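Local coordinates for NIF3-related protein (Bacillus cereus, PDB 2GX8), which is of unknown function but belongs to the NIF3 family, binds a pair of zinc ions and carries an additional domain thought to be regulatory, at residues E278-Q283 against D304-K309; R308-L313 against A329-T334. One frame throughout, in Å; residues are numbered along the deposited sequence.

Contact 1. Residues E278-Q283 against D304-K309; sequences EMTLGQ and DDKVRK
M279 and V307 form an antiparallel hydrogen-bonded pair that holds the tight part of this contact. V307 N gives a short, nearly straight bond to M279 O (2.7 Å), and M279 N returns a longer one to V307 O (3.3 Å). Both side chains lie on one face of the sheet, where F284 of the following helix touches them. V307 CG1 is anti to the carbonyl carbon (chi1 -59°), which leaves CG2 between the backbone N and that carbon, and CG2 lies 3.5 Å from M279 O. L281 CD1 reaches V307 CG1 at 4.4 Å. The T280 and K306 side chains diverge. L281 N makes a weak bond to D305 O (3.0 Å, bent to 127°). Within 278-283, T280 is the N-cap of the helix; its OG1 accepts a weak capping bond from Q283 N and a second bond from Q283 NE2.

The E278 side is loose and exposed to solvent. The extended E278 chain crosses K306 at about a right angle. E278 OE1 rests on K306 CD at 3.5 Å, while its salt bridge to K306 NZ is long, 4.0 Å. The whole is a strand-to-helix junction, where an antiparallel pair ends and T280 caps the helix.

Contact 2. Residues R308-L313 against A329-T334; sequences RKVAVL and ADVYVT
The Y332 ring turns its edge to the neighbouring strand, with A311 C in its plane and A311 O and L313 CB close to it. T334 CG2, from the same strand as the ring, lies over one face, 3.5 Å above the plane and offset toward the rim. CD2 of Y332 touches A311 CB at 3.6 Å. With CG of Y332 anti to the backbone N (chi1 180°), the ring runs alongside L313, and Y332 OH comes to 3.5 Å from L313 CD1. That hydroxyl hydrogen-bonds to G317 O, and L153 packs against A311, L313 and Y332.

The D330 carboxylate is the other flat group. Its OD2 accepts from R308 N (2.9 Å) and K309 N (3.0 Å). Both donors come on the anti side, from opposite faces of the carboxylate plane and about 30° out of it. D330 N also bonds K309 O.

Between these ends the strands run parallel. A311 N bonds V331 O, and V333 N bonds A311 O at 2.8 Å. L313 N then bonds V333 O. V310, V331, V312 and V333 fill the opposite face of the sheet, with V310 CG2 on V331 CG1 at 3.7 Å. F284 of helix 281-292 packs against V310, V331 and V333. T334 OG1 donates to L313 O at 2.9 Å, in the carbonyl plane.

The chemistry is that of a buried parallel pair in a beta-alpha-beta unit. Two side chains supplement the backbone ladder, D330 at its start and T334 at its end. The D330 charge is probably stabilised by its two backbone donors.

In the fold
From the N terminus, strand 270-280 runs into helix 281-292. The chain then passes through the short strand 298-300 and returns as strand 306-313, where contact 1 closes the loop. Helix 321-326 leads on to strand 331-335, and contact 2 closes this second loop, which begins where the first ends. The loops follow one another and do not nest or cross, though both contacts share R308 and K309. Strand 306-313 thus lies between an antiparallel and a parallel neighbour in one mixed sheet. L281 CD1 meets V331 CG2 at 3.6 Å, so the contacts also touch directly. Contact 1 lies toward the periphery, while the side chain of L313 in contact 2 is about 7 Å from a bound zinc ion.

Contact 1. Residues E278-Q283 against D304-K309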
loop_
_atom_site.group_PDB
_atom_site.type_symbol
_atom_site.label_atom_id
_atom_site.label_comp_id
_atom_site.label_asym_id
_atom_site.label_seq_id
_atom_site.Cartn_x
_atom_site.Cartn_y
_atom_site.Cartn_z
ATOM N N GLU C 278 49.095 10.256 -7.195
ATOM C CA GLU C 278 48.530 8.989 -7.680
ATOM C C GLU C 278 49.176 7.833 -6.918
ATOM O O GLU C 278 50.359 7.890 -6.573
ATOM C CB GLU C 278 48.780 8.828 -9.189
ATOM C CG GLU C 278 47.986 7.713 -9.901
ATOM C CD GLU C 278 48.481 7.436 -11.333
ATOM O OE1 GLU C 278 49.679 7.073 -11.493
ATOM O OE2 GLU C 278 47.676 7.551 -12.308
ATOM N N MET C 279 48.379 6.799 -6.658
ATOM C CA MET C 279 48.774 5.597 -5.950
ATOM C C MET C 279 48.015 4.436 -6.557
ATOM O O MET C 279 47.020 4.641 -7.281
ATOM C CB MET C 279 48.251 5.615 -4.512
ATOM C CG MET C 279 48.560 6.806 -3.669
ATOM S SD MET C 279 47.800 6.447 -2.099
ATOM C CE MET C 279 48.117 7.988 -1.234
ATOM N N THR C 280 48.441 3.220 -6.193
ATOM C CA THR C 280 47.713 2.028 -6.592
ATOM C C THR C 280 46.618 1.846 -5.548
ATOM O O THR C 280 46.637 2.519 -4.509
ATOM C CB THR C 280 48.605 0.758 -6.660
ATOM O OG1 THR C 280 49.054 0.390 -5.350
ATOM C CG2 THR C 280 49.827 0.972 -7.597
ATOM N N LEU C 281 45.670 0.948 -5.816
ATOM C CA LEU C 281 44.582 0.691 -4.893
ATOM C C LEU C 281 45.180 0.085 -3.626
ATOM O O LEU C 281 44.834 0.483 -2.533
ATOM C CB LEU C 281 43.576 -0.257 -5.544
ATOM C CG LEU C 281 42.325 -0.676 -4.795
ATOM C CD1 LEU C 281 41.490 0.504 -4.296
ATOM C CD2 LEU C 281 41.509 -1.575 -5.710
ATOM N N GLY C 282 46.133 -0.836 -3.793
ATOM C CA GLY C 282 46.824 -1.491 -2.671
ATOM C C GLY C 282 47.442 -0.533 -1.665
ATOM O O GLY C 282 47.293 -0.737 -0.458
ATOM N N GLN C 283 48.140 0.498 -2.151
ATOM C CA GLN C 283 48.702 1.519 -1.251
ATOM C C GLN C 283 47.708 2.580 -0.812
ATOM O O GLN C 283 47.896 3.213 0.227
ATOM C CB GLN C 283 49.925 2.194 -1.828
ATOM C CG GLN C 283 49.802 2.503 -3.257
ATOM C CD GLN C 283 51.113 2.979 -3.825
ATOM O OE1 GLN C 283 51.564 4.095 -3.532
ATOM N NE2 GLN C 283 51.733 2.142 -4.652
ATOM N N ASP C 304 46.585 -3.277 -8.096
ATOM C CA ASP C 304 47.616 -2.550 -8.844
ATOM C C ASP C 304 47.089 -1.467 -9.793
ATOM O O ASP C 304 47.859 -0.803 -10.481
ATOM C CB ASP C 304 48.664 -3.481 -9.489
ATOM C CG ASP C 304 48.066 -4.744 -10.096
ATOM O OD1 ASP C 304 47.241 -5.419 -9.425
ATOM O OD2 ASP C 304 48.481 -5.095 -11.235
ATOM N N ASP C 305 45.771 -1.259 -9.762
ATOM C CA ASP C 305 45.124 -0.229 -10.569
ATOM C C ASP C 305 45.459 1.130 -9.997
ATOM O O ASP C 305 45.640 1.274 -8.797
ATOM C CB ASP C 305 43.598 -0.427 -10.619
ATOM C CG ASP C 305 43.174 -1.532 -11.600
ATOM O OD1 ASP C 305 44.047 -2.079 -12.328
ATOM O OD2 ASP C 305 41.964 -1.840 -11.658
ATOM N N LYS C 306 45.561 2.121 -10.861
ATOM C CA LYS C 306 45.870 3.461 -10.409
ATOM C C LYS C 306 44.638 4.205 -9.862
ATOM O O LYS C 306 43.541 4.125 -10.431
ATOM C CB LYS C 306 46.510 4.234 -11.551
ATOM C CG LYS C 306 47.889 3.699 -11.989
ATOM C CD LYS C 306 48.847 3.770 -10.820
ATOM C CE LYS C 306 50.282 3.582 -11.226
ATOM N NZ LYS C 306 51.150 3.696 -10.019
ATOM N N VAL C 307 44.800 4.887 -8.732
ATOM C CA VAL C 307 43.707 5.684 -8.213
ATOM C C VAL C 307 44.158 7.108 -7.945
ATOM O O VAL C 307 45.222 7.343 -7.358
ATOM C CB VAL C 307 43.026 5.112 -6.953
ATOM C CG1 VAL C 307 42.461 3.703 -7.209
ATOM C CG2 VAL C 307 43.948 5.117 -5.748
ATOM N N ARG C 308 43.314 8.049 -8.372
ATOM C CA ARG C 308 43.579 9.471 -8.208
ATOM C C ARG C 308 42.384 10.184 -7.552
ATOM O O ARG C 308 42.563 10.884 -6.549
ATOM C CB ARG C 308 43.942 10.099 -9.553
ATOM C CG ARG C 308 44.040 11.622 -9.537
ATOM C CD ARG C 308 45.305 12.166 -8.870
ATOM N NE ARG C 308 45.503 13.568 -9.262
ATOM C CZ ARG C 308 46.401 14.387 -8.723
ATOM N NH1 ARG C 308 47.193 13.956 -7.743
ATOM N NH2 ARG C 308 46.494 15.641 -9.150
ATOM N N LYS C 309 41.181 10.052 -8.106
ATOM C CA LYS C 309 40.057 10.665 -7.392
ATOM C C LYS C 309 39.307 9.653 -6.573
ATOM O O LYS C 309 38.998 8.555 -7.028
ATOM C CB LYS C 309 39.144 11.553 -8.238
ATOM C CG LYS C 309 38.125 10.895 -9.092
ATOM C CD LYS C 309 37.376 11.940 -9.939
ATOM C CE LYS C 309 36.571 12.934 -9.118
ATOM N NZ LYS C 309 35.838 13.889 -10.020
#

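Contact 2. Residues R308-L313 against A329-T334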
loop_
_atom_site.group_PDB
_atom_site.type_symbol
_atom_site.label_atom_id
_atom_site.label_comp_id
_atom_site.label_asym_id
_atom_site.label_seq_id
_atom_site.Cartn_x
_atom_site.Cartn_y
_atom_site.Cartn_z
ATOM N N ARG C 308 43.314 8.049 -8.372
ATOM C CA ARG C 308 43.579 9.471 -8.208
ATOM C C ARG C 308 42.384 10.184 -7.552
ATOM O O ARG C 308 42.563 10.884 -6.549
ATOM C CB ARG C 308 43.942 10.099 -9.553
ATOM C CG ARG C 308 44.040 11.622 -9.537
ATOM C CD ARG C 308 45.305 12.166 -8.870
ATOM N NE ARG C 308 45.503 13.568 -9.262
ATOM C CZ ARG C 308 46.401 14.387 -8.723
ATOM N NH1 ARG C 308 47.193 13.956 -7.743
ATOM N NH2 ARG C 308 46.494 15.641 -9.150
ATOM N N LYS C 309 41.181 10.052 -8.106
ATOM C CA LYS C 309 40.057 10.665 -7.392
ATOM C C LYS C 309 39.307 9.653 -6.573
ATOM O O LYS C 309 38.998 8.555 -7.028
ATOM C CB LYS C 309 39.144 11.553 -8.238
ATOM C CG LYS C 309 38.125 10.895 -9.092
ATOM C CD LYS C 309 37.376 11.940 -9.939
ATOM C CE LYS C 309 36.571 12.934 -9.118
ATOM N NZ LYS C 309 35.838 13.889 -10.020
ATOM N N VAL C 310 39.001 10.083 -5.350
ATOM C CA VAL C 310 38.418 9.268 -4.319
ATOM C C VAL C 310 37.071 9.795 -3.840
ATOM O O VAL C 310 36.908 10.991 -3.598
ATOM C CB VAL C 310 39.357 9.292 -3.087
ATOM C CG1 VAL C 310 38.786 8.488 -1.920
ATOM C CG2 VAL C 310 40.761 8.820 -3.453
ATOM N N ALA C 311 36.115 8.883 -3.685
ATOM C CA ALA C 311 34.807 9.204 -3.118
ATOM C C ALA C 311 34.773 8.609 -1.710
ATOM O O ALA C 311 35.279 7.523 -1.485
ATOM C CB ALA C 311 33.678 8.613 -3.989
ATOM N N VAL C 312 34.244 9.332 -0.742
ATOM C CA VAL C 312 34.077 8.745 0.615
ATOM C C VAL C 312 32.706 9.033 1.176
ATOM O O VAL C 312 32.175 10.099 0.964
ATOM C CB VAL C 312 35.198 9.162 1.625
ATOM C CG1 VAL C 312 35.451 10.662 1.595
ATOM C CG2 VAL C 312 34.874 8.669 3.035
ATOM N N LEU C 313 32.116 8.071 1.860
ATOM C CA LEU C 313 30.832 8.290 2.474
ATOM C C LEU C 313 30.835 7.456 3.761
ATOM O O LEU C 313 30.795 6.223 3.710
ATOM C CB LEU C 313 29.717 7.890 1.508
ATOM C CG LEU C 313 28.273 8.259 1.867
ATOM C CD1 LEU C 313 27.441 8.185 0.627
ATOM C CD2 LEU C 313 27.677 7.384 2.919
ATOM N N ALA C 329 34.875 8.687 -9.774
ATOM C CA ALA C 329 35.767 8.132 -8.762
ATOM C C ALA C 329 36.511 6.951 -9.314
ATOM O O ALA C 329 36.013 6.230 -10.185
ATOM C CB ALA C 329 34.968 7.704 -7.514
ATOM N N ASP C 330 37.730 6.780 -8.816
ATOM C CA ASP C 330 38.609 5.673 -9.178
ATOM C C ASP C 330 38.442 4.617 -8.101
ATOM O O ASP C 330 38.625 3.420 -8.365
ATOM C CB ASP C 330 40.071 6.127 -9.196
ATOM C CG ASP C 330 40.408 6.982 -10.397
ATOM O OD1 ASP C 330 39.980 6.635 -11.525
ATOM O OD2 ASP C 330 41.137 7.988 -10.221
ATOM N N VAL C 331 38.096 5.082 -6.898
ATOM C CA VAL C 331 37.929 4.250 -5.726
ATOM C C VAL C 331 36.857 4.865 -4.822
ATOM O O VAL C 331 36.713 6.078 -4.762
ATOM C CB VAL C 331 39.255 4.133 -4.930
ATOM C CG1 VAL C 331 39.667 5.460 -4.417
ATOM C CG2 VAL C 331 39.125 3.154 -3.752
ATOM N N TYR C 332 36.132 4.030 -4.098
ATOM C CA TYR C 332 35.076 4.502 -3.202
ATOM C C TYR C 332 35.294 3.956 -1.786
ATOM O O TYR C 332 35.343 2.764 -1.590
ATOM C CB TYR C 332 33.713 4.113 -3.797
ATOM C CG TYR C 332 32.441 4.506 -3.022
ATOM C CD1 TYR C 332 31.332 3.662 -3.032
ATOM C CD2 TYR C 332 32.346 5.709 -2.294
ATOM C CE1 TYR C 332 30.141 3.999 -2.353
ATOM C CE2 TYR C 332 31.128 6.055 -1.577
ATOM C CZ TYR C 332 30.050 5.182 -1.622
ATOM O OH TYR C 332 28.839 5.452 -0.965
ATOM N N VAL C 333 35.411 4.839 -0.801
ATOM C CA VAL C 333 35.642 4.442 0.583
ATOM C C VAL C 333 34.361 4.559 1.382
ATOM O O VAL C 333 33.955 5.663 1.698
ATOM C CB VAL C 333 36.671 5.369 1.269
ATOM C CG1 VAL C 333 36.865 4.965 2.719
ATOM C CG2 VAL C 333 37.972 5.343 0.537
ATOM N N THR C 334 33.761 3.426 1.754
ATOM C CA THR C 334 32.497 3.416 2.498
ATOM C C THR C 334 32.355 2.137 3.332
ATOM O O THR C 334 33.073 1.168 3.090
ATOM C CB THR C 334 31.313 3.556 1.502
ATOM O OG1 THR C 334 30.082 3.831 2.197
ATOM C CG2 THR C 334 31.198 2.321 0.605
#